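Local coordinates for uncharacterized protein ScGH5_18 (PDB 7LR8) that probably hydrolyses the beta-1,4 link of the mannose–N-acetylglucosamine core disaccharide released from N-glycans, as a family 5 glycoside hydrolase, at residues L58-R66 / D104-T112; V74-G85 / T134-N144. The protein carries 1 engineered substitution. All coordinates share one frame; numbering follows the deposited sequence. Where two conformers were deposited one is given.

Interaction 1. Residues L58-R66 / D104-T112; sequences LWPVFQPNR and DFLPAWTTT
W109 reaches from the 104-112 loop into the turn that follows helix 59-62, and its indole can be followed atom by atom. With chi1 at 48°, CG sits between the backbone N and the carbonyl carbon, and the ring is turned toward residues 63-66. At the near edge CD1 lies 3.2 Å from P64 O. NE1, next round the ring, donates to Q63 O at 2.9 Å; the acceptor lies in the indole plane and the bond is fairly straight (161°). Across one face runs the N65-R66 backbone, with R66 CA above the six-membered ring in a CH-pi contact, while P107 CB and T110 CG2 of its own loop flank the opposite face. Farther out, CZ2 rests against the side-chain amide carbon of Q63, and CH2 ends 3.7 Å from W59 CZ2, the two six-membered rings being nearly perpendicular.

W59 carries the second half of the contact. P107 CG stands 3.6 Å from the centroid of its six-membered ring, almost on the normal, so the proline ring stands on the indole face by its CG-CD edge. The rotation of W59 is fixed from its edge, where NE1 donates to Q63 OE1 at 2.7 Å. Q63 thus serves both tryptophans, one through its side chain and the other through its carbonyl. Toward the start of the loop, P60 CG touches F105 O, and L58 CD2 lies over the face of the F105 ring. A water joins P64 O to A108 N, and R66 turns its guanidinium to D315 of the second subunit.

Together these contacts seat the loop after strand 103-104 on helix 59-62 and the turn after it, beside the subunit interface and the glycan pocket of a (beta/alpha)8 barrel: the side chain of F105 is about 7 Å from that of H99, a sugar-binding residue.

Interaction 2. Residues V74-G85 / T134-N144; sequences VEQLAALTDAAG and TLAAALADRPN. With SO4 (sulfate ion), chain K.
T81 O is gripped by two donors that arrive from opposite faces of its carbonyl plane: G85 N, which makes the ordinary helical bond, and N144 ND2 at 3.0 Å. The asparagine amide thereby joins the 134-144 segment to the last turns of helix 71-86, and ND2 also donates to L89 O.

At the next residue of the helix, D82, R142 binds side-on, NE to OD1 at 2.7 Å and NH2 to OD2 at 2.8 Å. Both bonds are nearly straight and use the syn sides of the carboxylate, whose plane is only 24° from that of the guanidinium. A bend at chi2 (70°) turns the arginine so that one face of the group passes over A78 CB. In the conformer modelled here, NH1 also reaches D141 OD1, a less certain extension of the network.

The remaining contact is apolar. L139 drops CD2 to 3.7 Å from A78 CA and sets CD1 against L77 CD2. V74 CG1 presses on A138 CB at a tight 3.4 Å.

Helices 71-86 and 122-139 run side by side; the axes of 74-85 and 134-139 approach to 10.0 Å and cross at -47°, with L139 packing on V93 and F145 and L135 on M148, of strands 90-94 and 145-152, and A84 meeting helix 35-46.

The two contacts lie 22 Å apart, centre to centre, and their segments alternate along the chain: helix 59-62, helix 71-86, the loop after strand 103-104, then helix 122-139. Interaction 2 pairs successive outer helices of the (beta/alpha)8 barrel over strands 90-94 and 145-152, whereas interaction 1 fastens together loops beyond strands 52-55 and 90-94, near the glycan pocket. F62, on the helix 59-62 side of interaction 1, packs on interaction 2, its ring lying 4.2 Å through CD2 from L135 CD2 and through CE2 from L77 CB. The two contacts therefore adjoin through helix 59-62, which meets the outer helices on one side and the pocket-side loop on another.

Interaction 1. Residues L58-R66 / D104-T112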
loop_
_atom_site.group_PDB
_atom_site.type_symbol
_atom_site.label_atom_id
_atom_site.label_comp_id
_atom_site.label_asym_id
_atom_site.label_seq_id
_atom_site.Cartn_x
_atom_site.Cartn_y
_atom_site.Cartn_z
ATOM N N LEU B 58 3.627 -5.054 -9.799
ATOM C CA LEU B 58 3.417 -4.281 -8.576
ATOM C C LEU B 58 3.491 -5.270 -7.417
ATOM O O LEU B 58 2.630 -6.146 -7.287
ATOM C CB LEU B 58 2.079 -3.554 -8.590
ATOM C CG LEU B 58 1.992 -2.300 -9.460
ATOM C CD1 LEU B 58 0.647 -1.613 -9.269
ATOM C CD2 LEU B 58 3.131 -1.343 -9.147
ATOM N N TRP B 59 4.538 -5.144 -6.597
ATOM C CA TRP B 59 4.805 -6.119 -5.537
ATOM C C TRP B 59 3.616 -6.350 -4.608
ATOM O O TRP B 59 3.242 -7.520 -4.413
ATOM C CB TRP B 59 6.065 -5.668 -4.785
ATOM C CG TRP B 59 6.512 -6.584 -3.655
ATOM C CD1 TRP B 59 6.319 -7.947 -3.556
ATOM C CD2 TRP B 59 7.260 -6.201 -2.494
ATOM N NE1 TRP B 59 6.886 -8.416 -2.386
ATOM C CE2 TRP B 59 7.454 -7.364 -1.712
ATOM C CE3 TRP B 59 7.753 -4.980 -2.019
ATOM C CZ2 TRP B 59 8.149 -7.344 -0.506
ATOM C CZ3 TRP B 59 8.449 -4.963 -0.822
ATOM C CH2 TRP B 59 8.629 -6.136 -0.071
ATOM N N PRO B 60 2.956 -5.325 -4.040
ATOM C CA PRO B 60 1.807 -5.624 -3.156
ATOM C C PRO B 60 0.649 -6.300 -3.869
ATOM O O PRO B 60 -0.134 -7.007 -3.221
ATOM C CB PRO B 60 1.386 -4.247 -2.617
ATOM C CG PRO B 60 2.517 -3.312 -2.940
ATOM C CD PRO B 60 3.155 -3.867 -4.177
ATOM N N VAL B 61 0.500 -6.096 -5.182
ATOM C CA VAL B 61 -0.543 -6.804 -5.913
ATOM C C VAL B 61 -0.152 -8.261 -6.141
ATOM O O VAL B 61 -1.000 -9.161 -6.086
ATOM C CB VAL B 61 -0.839 -6.072 -7.232
ATOM C CG1 VAL B 61 -1.802 -6.881 -8.103
ATOM C CG2 VAL B 61 -1.406 -4.703 -6.931
ATOM N N PHE B 62 1.137 -8.525 -6.372
ATOM C CA PHE B 62 1.583 -9.894 -6.592
ATOM C C PHE B 62 1.712 -10.676 -5.287
ATOM O O PHE B 62 1.464 -11.887 -5.268
ATOM C CB PHE B 62 2.920 -9.898 -7.336
ATOM C CG PHE B 62 2.788 -9.751 -8.822
ATOM C CD1 PHE B 62 2.160 -8.643 -9.379
ATOM C CD2 PHE B 62 3.283 -10.732 -9.667
ATOM C CE1 PHE B 62 2.048 -8.522 -10.767
ATOM C CE2 PHE B 62 3.178 -10.606 -11.040
ATOM C CZ PHE B 62 2.552 -9.503 -11.584
ATOM N N GLN B 63 2.075 -10.013 -4.191
ATOM C CA GLN B 63 2.314 -10.674 -2.907
ATOM C C GLN B 63 1.587 -9.902 -1.805
ATOM O O GLN B 63 2.218 -9.240 -0.976
ATOM C CB GLN B 63 3.815 -10.770 -2.624
ATOM C CG GLN B 63 4.182 -11.719 -1.469
ATOM C CD GLN B 63 5.684 -11.893 -1.315
ATOM O OE1 GLN B 63 6.464 -11.058 -1.770
ATOM N NE2 GLN B 63 6.096 -12.986 -0.678
ATOM N N PRO B 64 0.253 -9.977 -1.771
ATOM C CA PRO B 64 -0.515 -9.128 -0.839
ATOM C C PRO B 64 -0.377 -9.545 0.606
ATOM O O PRO B 64 -0.704 -8.747 1.493
ATOM C CB PRO B 64 -1.961 -9.296 -1.320
ATOM C CG PRO B 64 -1.954 -10.677 -1.970
ATOM C CD PRO B 64 -0.628 -10.727 -2.681
ATOM N N ASN B 65 0.032 -10.781 0.846
ATOM C CA ASN B 65 0.367 -11.310 2.156
ATOM C C ASN B 65 1.709 -12.005 2.011
ATOM O O ASN B 65 2.016 -12.540 0.950
ATOM C CB ASN B 65 -0.730 -12.277 2.640
ATOM C CG ASN B 65 -0.398 -12.933 3.955
ATOM O OD1 ASN B 65 0.375 -13.879 3.999
ATOM N ND2 ASN B 65 -0.988 -12.431 5.036
ATOM N N ARG B 66 2.530 -11.979 3.066
ATOM C CA ARG B 66 3.882 -12.523 2.936
ATOM C C ARG B 66 3.881 -13.947 2.397
ATOM O O ARG B 66 4.806 -14.346 1.677
ATOM C CB ARG B 66 4.606 -12.486 4.282
ATOM C CG ARG B 66 6.038 -13.013 4.231
ATOM C CD ARG B 66 6.801 -12.735 5.525
ATOM N NE ARG B 66 6.135 -13.287 6.703
ATOM C CZ ARG B 66 6.333 -14.521 7.164
ATOM N NH1 ARG B 66 7.167 -15.340 6.534
ATOM N NH2 ARG B 66 5.692 -14.934 8.245
ATOM N N ASP B 104 5.596 4.947 -3.854
ATOM C CA ASP B 104 6.061 3.735 -3.185
ATOM C C ASP B 104 4.892 2.772 -3.033
ATOM O O ASP B 104 3.880 3.111 -2.402
ATOM C CB ASP B 104 6.637 4.050 -1.803
ATOM C CG ASP B 104 7.975 4.763 -1.858
ATOM O OD1 ASP B 104 8.691 4.675 -2.889
ATOM O OD2 ASP B 104 8.313 5.400 -0.837
ATOM N N PHE B 105 5.058 1.550 -3.553
ATOM C CA PHE B 105 4.062 0.483 -3.446
ATOM C C PHE B 105 4.588 -0.539 -2.442
ATOM O O PHE B 105 5.359 -1.436 -2.799
ATOM C CB PHE B 105 3.787 -0.134 -4.817
ATOM C CG PHE B 105 3.159 0.843 -5.778
ATOM C CD1 PHE B 105 1.801 1.108 -5.729
ATOM C CD2 PHE B 105 3.945 1.543 -6.675
ATOM C CE1 PHE B 105 1.211 2.044 -6.586
ATOM C CE2 PHE B 105 3.372 2.474 -7.540
ATOM C CZ PHE B 105 2.003 2.721 -7.491
ATOM N N LEU B 106 4.172 -0.394 -1.181
ATOM C CA LEU B 106 4.683 -1.254 -0.118
ATOM C C LEU B 106 3.588 -2.164 0.405
ATOM O O LEU B 106 2.478 -1.689 0.681
ATOM C CB LEU B 106 5.246 -0.402 1.024
ATOM C CG LEU B 106 6.480 0.443 0.685
ATOM C CD1 LEU B 106 6.672 1.561 1.715
ATOM C CD2 LEU B 106 7.731 -0.432 0.578
ATOM N N PRO B 107 3.847 -3.468 0.561
ATOM C CA PRO B 107 2.801 -4.361 1.071
ATOM C C PRO B 107 2.432 -4.011 2.506
ATOM O O PRO B 107 3.267 -3.557 3.292
ATOM C CB PRO B 107 3.441 -5.754 0.984
ATOM C CG PRO B 107 4.587 -5.596 -0.011
ATOM C CD PRO B 107 5.079 -4.194 0.202
ATOM N N ALA B 108 1.164 -4.250 2.846
ATOM C CA ALA B 108 0.682 -3.927 4.185
ATOM C C ALA B 108 1.464 -4.671 5.255
ATOM O O ALA B 108 1.581 -4.186 6.386
ATOM C CB ALA B 108 -0.809 -4.253 4.291
ATOM N N TRP B 109 2.038 -5.819 4.904
ATOM C CA TRP B 109 2.765 -6.629 5.872
ATOM C C TRP B 109 4.202 -6.169 6.059
ATOM O O TRP B 109 4.957 -6.836 6.774
ATOM C CB TRP B 109 2.712 -8.100 5.467
ATOM C CG TRP B 109 3.044 -8.410 4.026
ATOM C CD1 TRP B 109 2.170 -8.447 2.974
ATOM C CD2 TRP B 109 4.325 -8.797 3.503
ATOM N NE1 TRP B 109 2.837 -8.826 1.818
ATOM C CE2 TRP B 109 4.157 -9.037 2.118
ATOM C CE3 TRP B 109 5.595 -8.973 4.071
ATOM C CZ2 TRP B 109 5.219 -9.425 1.286
ATOM C CZ3 TRP B 109 6.646 -9.376 3.252
ATOM C CH2 TRP B 109 6.452 -9.589 1.868
ATOM N N THR B 110 4.588 -5.046 5.453
ATOM C CA THR B 110 5.883 -4.429 5.703
ATOM C C THR B 110 5.793 -3.092 6.430
ATOM O O THR B 110 6.837 -2.492 6.703
ATOM C CB THR B 110 6.661 -4.215 4.385
ATOM O OG1 THR B 110 6.039 -3.188 3.598
ATOM C CG2 THR B 110 6.710 -5.503 3.567
ATOM N N THR B 111 4.593 -2.589 6.735
ATOM C CA THR B 111 4.448 -1.199 7.160
ATOM C C THR B 111 3.627 -1.096 8.445
ATOM O O THR B 111 2.959 -2.051 8.861
ATOM C CB THR B 111 3.811 -0.349 6.035
ATOM O OG1 THR B 111 4.024 1.045 6.289
ATOM C CG2 THR B 111 2.327 -0.618 5.929
ATOM N N THR B 112 3.699 0.107 9.052
ATOM C CA THR B 112 3.074 0.526 10.316
ATOM C C THR B 112 3.074 -0.576 11.371
ATOM O O THR B 112 4.124 -0.856 11.955
ATOM C CB THR B 112 1.654 1.072 10.091
ATOM O OG1 THR B 112 0.788 0.073 9.553
ATOM C CG2 THR B 112 1.686 2.255 9.111
HETATM O O HOH W 1 -0.356 -5.822 1.002
#

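Interaction 2. Residues V74-G85 / T134-N144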
loop_
_atom_site.group_PDB
_atom_site.type_symbol
_atom_site.label_atom_id
_atom_site.label_comp_id
_atom_site.label_asym_id
_atom_site.label_seq_id
_atom_site.Cartn_x
_atom_site.Cartn_y
_atom_site.Cartn_z
ATOM N N VAL B 74 1.059 -14.197 -11.374
ATOM C CA VAL B 74 2.152 -14.901 -12.028
ATOM C C VAL B 74 1.762 -15.288 -13.451
ATOM O O VAL B 74 2.544 -15.116 -14.391
ATOM C CB VAL B 74 2.555 -16.124 -11.182
ATOM C CG1 VAL B 74 3.549 -16.985 -11.920
ATOM C CG2 VAL B 74 3.108 -15.665 -9.802
ATOM N N GLU B 75 0.542 -15.795 -13.635
ATOM C CA GLU B 75 0.100 -16.204 -14.964
ATOM C C GLU B 75 -0.130 -15.010 -15.892
ATOM O O GLU B 75 0.095 -15.121 -17.104
ATOM C CB GLU B 75 -1.159 -17.058 -14.835
ATOM C CG GLU B 75 -0.856 -18.398 -14.124
ATOM C CD GLU B 75 -2.076 -19.219 -13.773
ATOM O OE1 GLU B 75 -3.180 -18.902 -14.260
ATOM O OE2 GLU B 75 -1.921 -20.197 -13.006
ATOM N N GLN B 76 -0.587 -13.871 -15.360
ATOM C CA GLN B 76 -0.700 -12.667 -16.183
ATOM C C GLN B 76 0.674 -12.202 -16.647
ATOM O O GLN B 76 0.853 -11.815 -17.806
ATOM C CB GLN B 76 -1.416 -11.555 -15.402
ATOM C CG GLN B 76 -2.901 -11.844 -15.124
ATOM C CD GLN B 76 -3.460 -10.974 -14.000
ATOM O OE1 GLN B 76 -2.703 -10.346 -13.258
ATOM N NE2 GLN B 76 -4.786 -10.931 -13.879
ATOM N N LEU B 77 1.666 -12.263 -15.755
ATOM C CA LEU B 77 3.030 -11.904 -16.136
ATOM C C LEU B 77 3.562 -12.832 -17.225
ATOM O O LEU B 77 4.244 -12.379 -18.156
ATOM C CB LEU B 77 3.934 -11.938 -14.904
ATOM C CG LEU B 77 5.412 -11.598 -15.118
ATOM C CD1 LEU B 77 5.582 -10.168 -15.674
ATOM C CD2 LEU B 77 6.196 -11.779 -13.830
ATOM N N ALA B 78 3.250 -14.129 -17.133
ATOM C CA ALA B 78 3.657 -15.058 -18.186
ATOM C C ALA B 78 2.950 -14.740 -19.499
ATOM O O ALA B 78 3.563 -14.812 -20.571
ATOM C CB ALA B 78 3.382 -16.506 -17.756
ATOM N N ALA B 79 1.662 -14.385 -19.434
ATOM C CA ALA B 79 0.926 -14.037 -20.649
ATOM C C ALA B 79 1.503 -12.784 -21.291
ATOM O O ALA B 79 1.608 -12.702 -22.524
ATOM C CB ALA B 79 -0.557 -13.841 -20.333
ATOM N N LEU B 80 1.888 -11.808 -20.477
ATOM C CA LEU B 80 2.572 -10.635 -21.004
ATOM C C LEU B 80 3.895 -11.025 -21.643
ATOM O O LEU B 80 4.261 -10.507 -22.704
ATOM C CB LEU B 80 2.787 -9.621 -19.882
ATOM C CG LEU B 80 3.291 -8.220 -20.221
ATOM C CD1 LEU B 80 2.966 -7.313 -19.038
ATOM C CD2 LEU B 80 4.781 -8.186 -20.516
ATOM N N THR B 81 4.634 -11.930 -21.002
ATOM C CA THR B 81 5.928 -12.328 -21.541
ATOM C C THR B 81 5.761 -13.053 -22.872
ATOM O O THR B 81 6.557 -12.860 -23.806
ATOM C CB THR B 81 6.655 -13.197 -20.502
ATOM O OG1 THR B 81 6.850 -12.422 -19.308
ATOM C CG2 THR B 81 8.008 -13.647 -21.031
ATOM N N ASP B 82 4.701 -13.856 -22.999
ATOM C CA ASP B 82 4.445 -14.534 -24.261
ATOM C C ASP B 82 4.036 -13.543 -25.342
ATOM O O ASP B 82 4.469 -13.662 -26.495
ATOM C CB ASP B 82 3.363 -15.596 -24.079
ATOM C CG ASP B 82 3.852 -16.806 -23.313
ATOM O OD1 ASP B 82 5.083 -17.004 -23.228
ATOM O OD2 ASP B 82 2.992 -17.552 -22.795
ATOM N N ALA B 83 3.193 -12.565 -24.996
ATOM C CA ALA B 83 2.817 -11.554 -25.982
ATOM C C ALA B 83 4.044 -10.799 -26.475
ATOM O O ALA B 83 4.157 -10.474 -27.670
ATOM C CB ALA B 83 1.786 -10.590 -25.381
ATOM N N ALA B 84 4.995 -10.538 -25.577
ATOM C CA ALA B 84 6.222 -9.867 -25.986
ATOM C C ALA B 84 7.053 -10.756 -26.902
ATOM O O ALA B 84 7.501 -10.311 -27.961
ATOM C CB ALA B 84 7.025 -9.450 -24.751
ATOM N N GLY B 85 7.247 -12.027 -26.526
ATOM C CA GLY B 85 8.069 -12.910 -27.352
ATOM C C GLY B 85 7.546 -13.074 -28.768
ATOM O O GLY B 85 8.327 -13.142 -29.726
ATOM N N THR B 134 9.940 -17.378 -7.346
ATOM C CA THR B 134 8.686 -17.813 -7.957
ATOM C C THR B 134 8.500 -17.186 -9.338
ATOM O O THR B 134 8.135 -17.877 -10.300
ATOM C CB THR B 134 7.509 -17.461 -7.039
ATOM O OG1 THR B 134 7.577 -18.266 -5.850
ATOM C CG2 THR B 134 6.173 -17.757 -7.709
ATOM N N LEU B 135 8.739 -15.876 -9.454
ATOM C CA LEU B 135 8.619 -15.226 -10.760
ATOM C C LEU B 135 9.593 -15.832 -11.754
ATOM O O LEU B 135 9.212 -16.186 -12.879
ATOM C CB LEU B 135 8.861 -13.717 -10.644
ATOM C CG LEU B 135 7.849 -12.929 -9.810
ATOM C CD1 LEU B 135 7.977 -11.439 -10.104
ATOM C CD2 LEU B 135 6.431 -13.410 -10.071
ATOM N N ALA B 136 10.862 -15.959 -11.351
ATOM C CA ALA B 136 11.881 -16.490 -12.248
ATOM C C ALA B 136 11.557 -17.913 -12.680
ATOM O O ALA B 136 11.699 -18.248 -13.859
ATOM C CB ALA B 136 13.255 -16.428 -11.581
ATOM N N ALA B 137 11.130 -18.774 -11.742
ATOM C CA ALA B 137 10.825 -20.153 -12.106
ATOM C C ALA B 137 9.649 -20.224 -13.073
ATOM O O ALA B 137 9.620 -21.076 -13.975
ATOM C CB ALA B 137 10.539 -20.981 -10.839
ATOM N N ALA B 138 8.654 -19.351 -12.887
ATOM C CA ALA B 138 7.468 -19.375 -13.732
ATOM C C ALA B 138 7.765 -18.921 -15.151
ATOM O O ALA B 138 7.018 -19.273 -16.074
ATOM C CB ALA B 138 6.387 -18.468 -13.138
ATOM N N LEU B 139 8.828 -18.152 -15.339
ATOM C CA LEU B 139 9.184 -17.635 -16.652
ATOM C C LEU B 139 10.359 -18.374 -17.278
ATOM O O LEU B 139 10.694 -18.109 -18.436
ATOM C CB LEU B 139 9.489 -16.137 -16.550
ATOM C CG LEU B 139 8.323 -15.255 -16.088
ATOM C CD1 LEU B 139 8.754 -13.815 -16.037
ATOM C CD2 LEU B 139 7.094 -15.423 -16.988
ATOM N N ALA B 140 10.930 -19.355 -16.569
ATOM C CA ALA B 140 12.173 -19.982 -17.018
ATOM C C ALA B 140 12.007 -20.747 -18.325
ATOM O O ALA B 140 12.968 -20.859 -19.099
ATOM C CB ALA B 140 12.715 -20.911 -15.929
ATOM N N ASP B 141 10.808 -21.275 -18.595
ATOM C CA ASP B 141 10.567 -22.028 -19.825
ATOM C C ASP B 141 10.298 -21.133 -21.028
ATOM O O ASP B 141 10.076 -21.655 -22.127
ATOM C CB ASP B 141 9.411 -23.032 -19.643
ATOM C CG ASP B 141 8.062 -22.369 -19.339
ATOM O OD1 ASP B 141 8.025 -21.175 -18.967
ATOM O OD2 ASP B 141 7.023 -23.070 -19.442
ATOM N N ARG B 142 10.339 -19.809 -20.852
ATOM C CA ARG B 142 10.119 -18.869 -21.954
ATOM C C ARG B 142 11.451 -18.511 -22.593
ATOM O O ARG B 142 12.294 -17.892 -21.926
ATOM C CB ARG B 142 9.441 -17.598 -21.457
ATOM C CG ARG B 142 7.953 -17.532 -21.691
ATOM C CD ARG B 142 7.234 -18.517 -20.821
ATOM N NE ARG B 142 5.789 -18.515 -21.046
ATOM C CZ ARG B 142 4.908 -19.115 -20.249
ATOM N NH1 ARG B 142 5.319 -19.805 -19.186
ATOM N NH2 ARG B 142 3.613 -19.046 -20.518
ATOM N N PRO B 143 11.687 -18.849 -23.862
ATOM C CA PRO B 143 12.985 -18.517 -24.473
ATOM C C PRO B 143 13.265 -17.027 -24.529
ATOM O O PRO B 143 14.439 -16.637 -24.588
ATOM C CB PRO B 143 12.885 -19.127 -25.877
ATOM C CG PRO B 143 11.425 -19.344 -26.112
ATOM C CD PRO B 143 10.818 -19.613 -24.774
ATOM N N ASN B 144 12.240 -16.178 -24.480
ATOM C CA ASN B 144 12.465 -14.741 -24.556
ATOM C C ASN B 144 12.592 -14.092 -23.182
ATOM O O ASN B 144 12.736 -12.870 -23.103
ATOM C CB ASN B 144 11.336 -14.066 -25.336
ATOM C CG ASN B 144 10.038 -14.052 -24.567
ATOM O OD1 ASN B 144 9.594 -15.082 -24.049
ATOM N ND2 ASN B 144 9.442 -12.869 -24.437
HETATM S S SO4 K . -6.976 -13.075 -16.176
HETATM O O1 SO4 K . -6.499 -13.919 -15.084
HETATM O O2 SO4 K . -7.065 -13.872 -17.396
HETATM O O3 SO4 K . -8.294 -12.543 -15.844
HETATM O O4 SO4 K . -6.047 -11.970 -16.393
#